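Local atomic coordinates of putative uncharacterized protein (Ustilago maydis, PDB entry 4GNX), a protein that probably acts as the small subunit of the heterotrimeric replication protein A complex, which binds single-stranded DNA during DNA metabolism. Residues V21-K26 and G43-A48; L35-S40 and T59-T64. All blocks are in the same frame, centred on the assembly; numbering follows the deposited sequence.

Both contacts lie within one small beta-barrel, their centres about 4 Å apart, and both are buried in its interior. Interaction 1 spans from the strand 20-31 to the strand 44-48, interaction 2 from the strand 34-39 to the strand 60-68, and the segments alternate along the chain. Backbone pairing ties them together: Ile47 O lies 2.8 Å from Leu35 N, and Ile23 O lies 2.8 Å from Val63 N, both probable hydrogen bonds. Inside, Gly25 CA packs 3.4 Å from Met37 CG. Each interaction thus joins strands that are not neighbours in the sheet, while the backbone pairing of these four strands runs between one interaction and the other.

Interaction 1. Residues V21-K26 and G43-A48; sequences VRIVGK and GNVEIA
Ile23 meets Val45 and Ile47 by two separate branches. Its delta methyl, CD1, lies 4.3 Å from CG2 of Val45, while its gamma methyl, CG2, lies 4.5 Å from CD1 of Ile47. Val45 and Ile47 are two residues apart, so both side chains lie on the same face of their strand and point toward Ile23, and the two arms of the beta-branched side chain are shared between them. Isoleucine suits this place because its long arm and its short branch leave the same CB in different directions. The long arm is nearly extended, with CG1 anti to the backbone N (chi1 174°), and this carries CD1 out to Val45. On the other side, Ile47 presents its own delta methyl, whereas the shorter valine at position 45 offers a gamma methyl. At these separations the contact is light van der Waals packing between buried apolar groups; the two segments form no hydrogen bond with each other.

Backbone pairing holds the two segments in place. Ile23 is bonded to Val63 and Gly25 to Val61, along the strand 60-68; Val45 is bonded to Met37 and Ile47 to Leu35, along the strand 34-39. Residues from other strands complete the apolar surroundings: Phe74 touches Ile23, Val45 and Ile47 alike, Thr39 touches Ile23 and Val45, and Ile47 also packs on Met37 and Val63. Arg22, by contrast, makes a salt bridge with Glu60 of a neighbouring chain.

The centre of the contact lies about 4 Å from the centre of the chain. The strand 34-39 is paired antiparallel with both the strand 20-31 and the strand 44-48, and the curl of this three-strand meander lets its first and third members face each other, with the strand 73-81 contributing Phe74.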
ATOM      1  N   VAL A  21     -11.752  23.300 -16.195  1.00 30.97           N
ATOM      2  CA  VAL A  21     -11.269  22.448 -15.131  1.00 29.82           C
ATOM      3  C   VAL A  21     -12.128  21.199 -14.938  1.00 29.97           C
ATOM      4  O   VAL A  21     -13.138  20.981 -15.637  1.00 31.50           O
ATOM      5  CB  VAL A  21     -11.189  23.206 -13.802  1.00 29.38           C
ATOM      6  CG1 VAL A  21     -10.249  24.401 -13.913  1.00 30.31           C
ATOM      7  CG2 VAL A  21     -12.581  23.610 -13.348  1.00 29.41           C
ATOM      8  N   ARG A  22     -11.725  20.387 -13.972  1.00 28.51           N
ATOM      9  CA  ARG A  22     -12.467  19.205 -13.606  1.00 27.81           C
ATOM     10  C   ARG A  22     -12.596  19.227 -12.103  1.00 26.75           C
ATOM     11  O   ARG A  22     -11.622  19.485 -11.411  1.00 27.17           O
ATOM     12  CB  ARG A  22     -11.695  17.987 -14.055  1.00 27.90           C
ATOM     13  CG  ARG A  22     -12.445  16.687 -13.893  1.00 29.90           C
ATOM     14  CD  ARG A  22     -11.911  15.647 -14.879  1.00 31.46           C
ATOM     15  NE  ARG A  22     -12.426  15.889 -16.226  1.00 32.42           N
ATOM     16  CZ  ARG A  22     -11.966  15.298 -17.318  1.00 34.02           C
ATOM     17  NH1 ARG A  22     -10.982  14.427 -17.222  1.00 34.27           N
ATOM     18  NH2 ARG A  22     -12.485  15.584 -18.510  1.00 36.60           N
ATOM     19  N   ILE A  23     -13.794  18.984 -11.588  1.00 26.82           N
ATOM     20  CA  ILE A  23     -14.026  19.076 -10.137  1.00 26.70           C
ATOM     21  C   ILE A  23     -15.065  18.054  -9.659  1.00 27.04           C
ATOM     22  O   ILE A  23     -16.067  17.804 -10.356  1.00 28.77           O
ATOM     23  CB  ILE A  23     -14.362  20.524  -9.692  1.00 27.57           C
ATOM     24  CG1 ILE A  23     -14.729  20.571  -8.223  1.00 29.87           C
ATOM     25  CG2 ILE A  23     -15.551  21.075 -10.438  1.00 28.92           C
ATOM     26  CD1 ILE A  23     -14.377  21.879  -7.544  1.00 31.78           C
ATOM     27  N   VAL A  24     -14.808  17.468  -8.486  1.00 26.03           N
ATOM     28  CA  VAL A  24     -15.670  16.442  -7.905  1.00 27.24           C
ATOM     29  C   VAL A  24     -16.308  16.928  -6.617  1.00 28.51           C
ATOM     30  O   VAL A  24     -15.663  17.554  -5.785  1.00 29.15           O
ATOM     31  CB  VAL A  24     -14.891  15.150  -7.568  1.00 27.53           C
ATOM     32  CG1 VAL A  24     -15.843  14.073  -7.061  1.00 29.60           C
ATOM     33  CG2 VAL A  24     -14.146  14.618  -8.785  1.00 26.87           C
ATOM     34  N   GLY A  25     -17.573  16.616  -6.426  1.00 30.15           N
ATOM     35  CA  GLY A  25     -18.222  17.023  -5.202  1.00 33.00           C
ATOM     36  C   GLY A  25     -19.516  16.317  -4.941  1.00 35.55           C
ATOM     37  O   GLY A  25     -20.070  15.676  -5.835  1.00 35.58           O
ATOM     38  N   LYS A  26     -19.965  16.431  -3.699  1.00 38.84           N
ATOM     39  CA  LYS A  26     -21.230  15.884  -3.228  1.00 43.98           C
ATOM     40  C   LYS A  26     -22.320  16.904  -3.523  1.00 46.18           C
ATOM     41  O   LYS A  26     -22.168  18.089  -3.240  1.00 45.91           O
ATOM     42  CB  LYS A  26     -21.159  15.638  -1.718  1.00 47.26           C
ATOM     43  CG  LYS A  26     -22.001  14.490  -1.179  1.00 51.27           C
ATOM     44  CD  LYS A  26     -23.420  14.903  -0.859  1.00 55.29           C
ATOM     45  CE  LYS A  26     -24.063  13.923   0.101  1.00 60.48           C
ATOM     46  NZ  LYS A  26     -25.511  14.249   0.302  1.00 65.04           N
ATOM     47  N   GLY A  43     -15.175  23.364   0.574  1.00 55.23           N
ATOM     48  CA  GLY A  43     -15.819  24.559   0.048  1.00 54.95           C
ATOM     49  C   GLY A  43     -16.886  24.277  -0.987  1.00 51.50           C
ATOM     50  O   GLY A  43     -16.824  23.293  -1.691  1.00 47.77           O
ATOM     51  N   ASN A  44     -17.872  25.161  -1.072  1.00 54.92           N
ATOM     52  CA  ASN A  44     -19.004  24.975  -1.968  1.00 53.68           C
ATOM     53  C   ASN A  44     -18.788  25.744  -3.255  1.00 52.28           C
ATOM     54  O   ASN A  44     -18.002  26.687  -3.272  1.00 52.83           O
ATOM     55  CB  ASN A  44     -20.304  25.375  -1.271  1.00 57.33           C
ATOM     56  CG  ASN A  44     -20.764  24.352  -0.227  1.00 59.76           C
ATOM     57  OD1 ASN A  44     -21.697  24.604   0.514  1.00 63.63           O
ATOM     58  ND2 ASN A  44     -20.113  23.195  -0.175  1.00 59.58           N
ATOM     59  N   VAL A  45     -19.445  25.310  -4.334  1.00 51.36           N
ATOM     60  CA  VAL A  45     -19.200  25.816  -5.693  1.00 50.97           C
ATOM     61  C   VAL A  45     -20.519  25.830  -6.462  1.00 53.22           C
ATOM     62  O   VAL A  45     -21.264  24.837  -6.444  1.00 53.57           O
ATOM     63  CB  VAL A  45     -18.189  24.938  -6.479  1.00 47.54           C
ATOM     64  CG1 VAL A  45     -18.020  25.435  -7.905  1.00 48.21           C
ATOM     65  CG2 VAL A  45     -16.833  24.944  -5.817  1.00 47.08           C
ATOM     66  N   GLU A  46     -20.793  26.944  -7.147  1.00 54.37           N
ATOM     67  CA  GLU A  46     -22.031  27.112  -7.905  1.00 55.18           C
ATOM     68  C   GLU A  46     -21.774  26.675  -9.345  1.00 53.28           C
ATOM     69  O   GLU A  46     -20.891  27.220 -10.005  1.00 55.76           O
ATOM     70  CB  GLU A  46     -22.437  28.576  -7.866  1.00 59.20           C
ATOM     71  CG  GLU A  46     -23.820  28.862  -7.304  1.00 63.57           C
ATOM     72  CD  GLU A  46     -24.068  30.359  -7.100  1.00 68.38           C
ATOM     73  OE1 GLU A  46     -23.590  31.174  -7.923  1.00 69.07           O
ATOM     74  OE2 GLU A  46     -24.745  30.736  -6.115  1.00 72.25           O
ATOM     75  N   ILE A  47     -22.515  25.681  -9.834  1.00 50.11           N
ATOM     76  CA  ILE A  47     -22.325  25.204 -11.215  1.00 46.37           C
ATOM     77  C   ILE A  47     -23.564  25.453 -12.083  1.00 45.89           C
ATOM     78  O   ILE A  47     -24.679  25.112 -11.702  1.00 46.63           O
ATOM     79  CB  ILE A  47     -21.985  23.700 -11.272  1.00 45.26           C
ATOM     80  CG1 ILE A  47     -21.072  23.287 -10.107  1.00 44.49           C
ATOM     81  CG2 ILE A  47     -21.394  23.340 -12.635  1.00 44.15           C
ATOM     82  CD1 ILE A  47     -19.716  22.757 -10.523  1.00 42.13           C
ATOM     83  N   ALA A  48     -23.355  26.061 -13.243  1.00 45.32           N
ATOM     84  CA  ALA A  48     -24.430  26.321 -14.184  1.00 46.76           C
ATOM     85  C   ALA A  48     -24.507  25.118 -15.094  1.00 46.91           C
ATOM     86  O   ALA A  48     -23.554  24.791 -15.807  1.00 46.68           O
ATOM     87  CB  ALA A  48     -24.179  27.596 -14.976  1.00 46.95           C
TER

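Interaction 2. Residues L35-S40 and T59-T64; sequences LLMQTS and TFVEVT
Met37 sends its terminal methyl, CE, to two valines of the strand 60-64, lying 3.3 Å from CG1 of Val61 and 3.5 Å from CG2 of Val63. CG lies anti to the backbone N (chi1 -176°) and the next torsion is also extended, which carries the chain inward; a bend at the thioether (chi3 -65°) then turns CE against the valines, which it meets at a slant. A flexible, unbranched methionine is well suited to spanning the gap between strands whose axes approach to 8.7 Å.

Val61 places CG1 between its backbone N and carbonyl carbon (chi1 71°), and that same methyl serves a second partner: Leu35 reaches it tip to tip, with CD2 4.2 Å away. Val63 uses the methyl that stands beside its backbone N. The compact valines offer methyls close to their own strand, leaving the longer Leu35 and Met37 to cover the distance.

Val61 also packs on Ile79 and Val63 on Ala76, both from the strand 73-81. Strands crossing at 99° with apolar side chains facing between them are characteristic of the closed, strongly coiled barrel of the OB fold, to whose clan the Replication factor A protein 3 family of this subunit belongs.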
ATOM      1  N   LEU A  35     -26.426  23.987  -9.833  1.00 49.40           N
ATOM      2  CA  LEU A  35     -26.102  22.938  -8.892  1.00 49.75           C
ATOM      3  C   LEU A  35     -25.215  23.514  -7.816  1.00 50.00           C
ATOM      4  O   LEU A  35     -24.270  24.253  -8.117  1.00 49.66           O
ATOM      5  CB  LEU A  35     -25.330  21.838  -9.614  1.00 48.25           C
ATOM      6  CG  LEU A  35     -24.548  20.854  -8.752  1.00 47.33           C
ATOM      7  CD1 LEU A  35     -25.504  19.922  -8.035  1.00 50.33           C
ATOM      8  CD2 LEU A  35     -23.570  20.053  -9.588  1.00 45.70           C
ATOM      9  N   LEU A  36     -25.501  23.178  -6.566  1.00 51.55           N
ATOM     10  CA  LEU A  36     -24.569  23.496  -5.498  1.00 52.88           C
ATOM     11  C   LEU A  36     -23.802  22.250  -5.061  1.00 53.48           C
ATOM     12  O   LEU A  36     -24.388  21.232  -4.668  1.00 55.23           O
ATOM     13  CB  LEU A  36     -25.254  24.170  -4.316  1.00 56.42           C
ATOM     14  CG  LEU A  36     -24.296  24.944  -3.401  1.00 57.34           C
ATOM     15  CD1 LEU A  36     -23.513  25.999  -4.168  1.00 56.07           C
ATOM     16  CD2 LEU A  36     -25.066  25.590  -2.265  1.00 62.02           C
ATOM     17  N   MET A  37     -22.479  22.356  -5.127  1.00 51.82           N
ATOM     18  CA  MET A  37     -21.597  21.234  -4.887  1.00 49.31           C
ATOM     19  C   MET A  37     -20.617  21.483  -3.730  1.00 48.79           C
ATOM     20  O   MET A  37     -20.049  22.573  -3.604  1.00 47.93           O
ATOM     21  CB  MET A  37     -20.833  20.969  -6.167  1.00 47.88           C
ATOM     22  CG  MET A  37     -19.938  19.761  -6.104  1.00 49.96           C
ATOM     23  SD  MET A  37     -18.798  19.682  -7.492  1.00 52.82           S
ATOM     24  CE  MET A  37     -19.968  19.462  -8.836  1.00 51.48           C
ATOM     25  N   GLN A  38     -20.432  20.467  -2.884  1.00 48.89           N
ATOM     26  CA  GLN A  38     -19.387  20.484  -1.865  1.00 49.01           C
ATOM     27  C   GLN A  38     -18.131  19.757  -2.372  1.00 45.29           C
ATOM     28  O   GLN A  38     -18.216  18.640  -2.864  1.00 43.09           O
ATOM     29  CB  GLN A  38     -19.905  19.894  -0.548  1.00 52.88           C
ATOM     30  CG  GLN A  38     -18.825  19.593   0.479  1.00 55.70           C
ATOM     31  CD  GLN A  38     -19.318  19.651   1.906  1.00 62.41           C
ATOM     32  OE1 GLN A  38     -20.497  19.415   2.183  1.00 67.09           O
ATOM     33  NE2 GLN A  38     -18.418  19.974   2.827  1.00 64.38           N
ATOM     34  N   THR A  39     -16.978  20.412  -2.240  1.00 45.52           N
ATOM     35  CA  THR A  39     -15.702  19.889  -2.704  1.00 44.95           C
ATOM     36  C   THR A  39     -14.907  19.213  -1.587  1.00 47.25           C
ATOM     37  O   THR A  39     -15.170  19.463  -0.418  1.00 50.51           O
ATOM     38  CB  THR A  39     -14.819  21.002  -3.288  1.00 43.90           C
ATOM     39  OG1 THR A  39     -15.625  21.939  -3.974  1.00 43.51           O
ATOM     40  CG2 THR A  39     -13.921  20.414  -4.313  1.00 46.46           C
ATOM     41  N   SER A  40     -13.936  18.369  -1.965  1.00 45.53           N
ATOM     42  CA  SER A  40     -12.949  17.797  -1.047  1.00 47.68           C
ATOM     43  C   SER A  40     -12.322  18.871  -0.183  1.00 51.63           C
ATOM     44  O   SER A  40     -11.936  18.635   0.954  1.00 55.86           O
ATOM     45  CB  SER A  40     -11.851  17.098  -1.841  1.00 46.09           C
ATOM     46  OG  SER A  40     -11.216  17.989  -2.743  1.00 45.05           O
ATOM     47  N   THR A  59     -25.453  11.388  -6.120  1.00 60.02           N
ATOM     48  CA  THR A  59     -24.873  11.871  -4.879  1.00 57.86           C
ATOM     49  C   THR A  59     -23.567  12.627  -5.131  1.00 51.35           C
ATOM     50  O   THR A  59     -23.440  13.801  -4.777  1.00 49.14           O
ATOM     51  CB  THR A  59     -24.684  10.732  -3.851  1.00 61.91           C
ATOM     52  OG1 THR A  59     -25.635   9.684  -4.090  1.00 66.09           O
ATOM     53  CG2 THR A  59     -24.861  11.253  -2.437  1.00 64.81           C
ATOM     54  N   PHE A  60     -22.600  11.958  -5.742  1.00 47.22           N
ATOM     55  CA  PHE A  60     -21.370  12.634  -6.103  1.00 41.47           C
ATOM     56  C   PHE A  60     -21.282  12.749  -7.584  1.00 38.58           C
ATOM     57  O   PHE A  60     -21.710  11.867  -8.311  1.00 39.35           O
ATOM     58  CB  PHE A  60     -20.152  11.902  -5.601  1.00 39.98           C
ATOM     59  CG  PHE A  60     -20.091  11.779  -4.115  1.00 42.03           C
ATOM     60  CD1 PHE A  60     -20.836  10.804  -3.446  1.00 45.59           C
ATOM     61  CD2 PHE A  60     -19.269  12.614  -3.376  1.00 40.19           C
ATOM     62  CE1 PHE A  60     -20.768  10.669  -2.073  1.00 47.46           C
ATOM     63  CE2 PHE A  60     -19.188  12.477  -2.001  1.00 42.31           C
ATOM     64  CZ  PHE A  60     -19.943  11.507  -1.349  1.00 45.98           C
ATOM     65  N   VAL A  61     -20.688  13.841  -8.026  1.00 35.97           N
ATOM     66  CA  VAL A  61     -20.657  14.139  -9.434  1.00 35.18           C
ATOM     67  C   VAL A  61     -19.277  14.651  -9.857  1.00 32.14           C
ATOM     68  O   VAL A  61     -18.561  15.239  -9.039  1.00 31.22           O
ATOM     69  CB  VAL A  61     -21.757  15.160  -9.725  1.00 36.41           C
ATOM     70  CG1 VAL A  61     -21.381  16.517  -9.152  1.00 35.16           C
ATOM     71  CG2 VAL A  61     -22.028  15.233 -11.206  1.00 37.48           C
ATOM     72  N   GLU A  62     -18.877  14.390 -11.103  1.00 31.73           N
ATOM     73  CA  GLU A  62     -17.633  14.985 -11.644  1.00 30.14           C
ATOM     74  C   GLU A  62     -17.964  15.905 -12.793  1.00 29.22           C
ATOM     75  O   GLU A  62     -18.489  15.464 -13.816  1.00 30.11           O
ATOM     76  CB  GLU A  62     -16.602  13.937 -12.105  1.00 30.64           C
ATOM     77  CG  GLU A  62     -15.265  14.552 -12.516  1.00 30.27           C
ATOM     78  CD  GLU A  62     -14.338  13.581 -13.250  1.00 33.09           C
ATOM     79  OE1 GLU A  62     -14.433  13.469 -14.501  1.00 34.86           O
ATOM     80  OE2 GLU A  62     -13.482  12.926 -12.594  1.00 33.74           O
ATOM     81  N   VAL A  63     -17.649  17.185 -12.627  1.00 28.03           N
ATOM     82  CA  VAL A  63     -17.972  18.165 -13.675  1.00 28.80           C
ATOM     83  C   VAL A  63     -16.743  18.582 -14.430  1.00 27.71           C
ATOM     84  O   VAL A  63     -15.731  18.919 -13.809  1.00 26.88           O
ATOM     85  CB  VAL A  63     -18.567  19.453 -13.102  1.00 28.46           C
ATOM     86  CG1 VAL A  63     -18.763  20.458 -14.223  1.00 28.85           C
ATOM     87  CG2 VAL A  63     -19.852  19.145 -12.361  1.00 29.60           C
ATOM     88  N   THR A  64     -16.823  18.552 -15.752  1.00 28.32           N
ATOM     89  CA  THR A  64     -15.833  19.242 -16.548  1.00 29.30           C
ATOM     90  C   THR A  64     -16.487  20.554 -16.923  1.00 31.13           C
ATOM     91  O   THR A  64     -17.573  20.576 -17.517  1.00 33.48           O
ATOM     92  CB  THR A  64     -15.365  18.451 -17.794  1.00 30.57           C
ATOM     93  OG1 THR A  64     -14.808  17.190 -17.400  1.00 30.17           O
ATOM     94  CG2 THR A  64     -14.285  19.194 -18.514  1.00 30.73           C
TER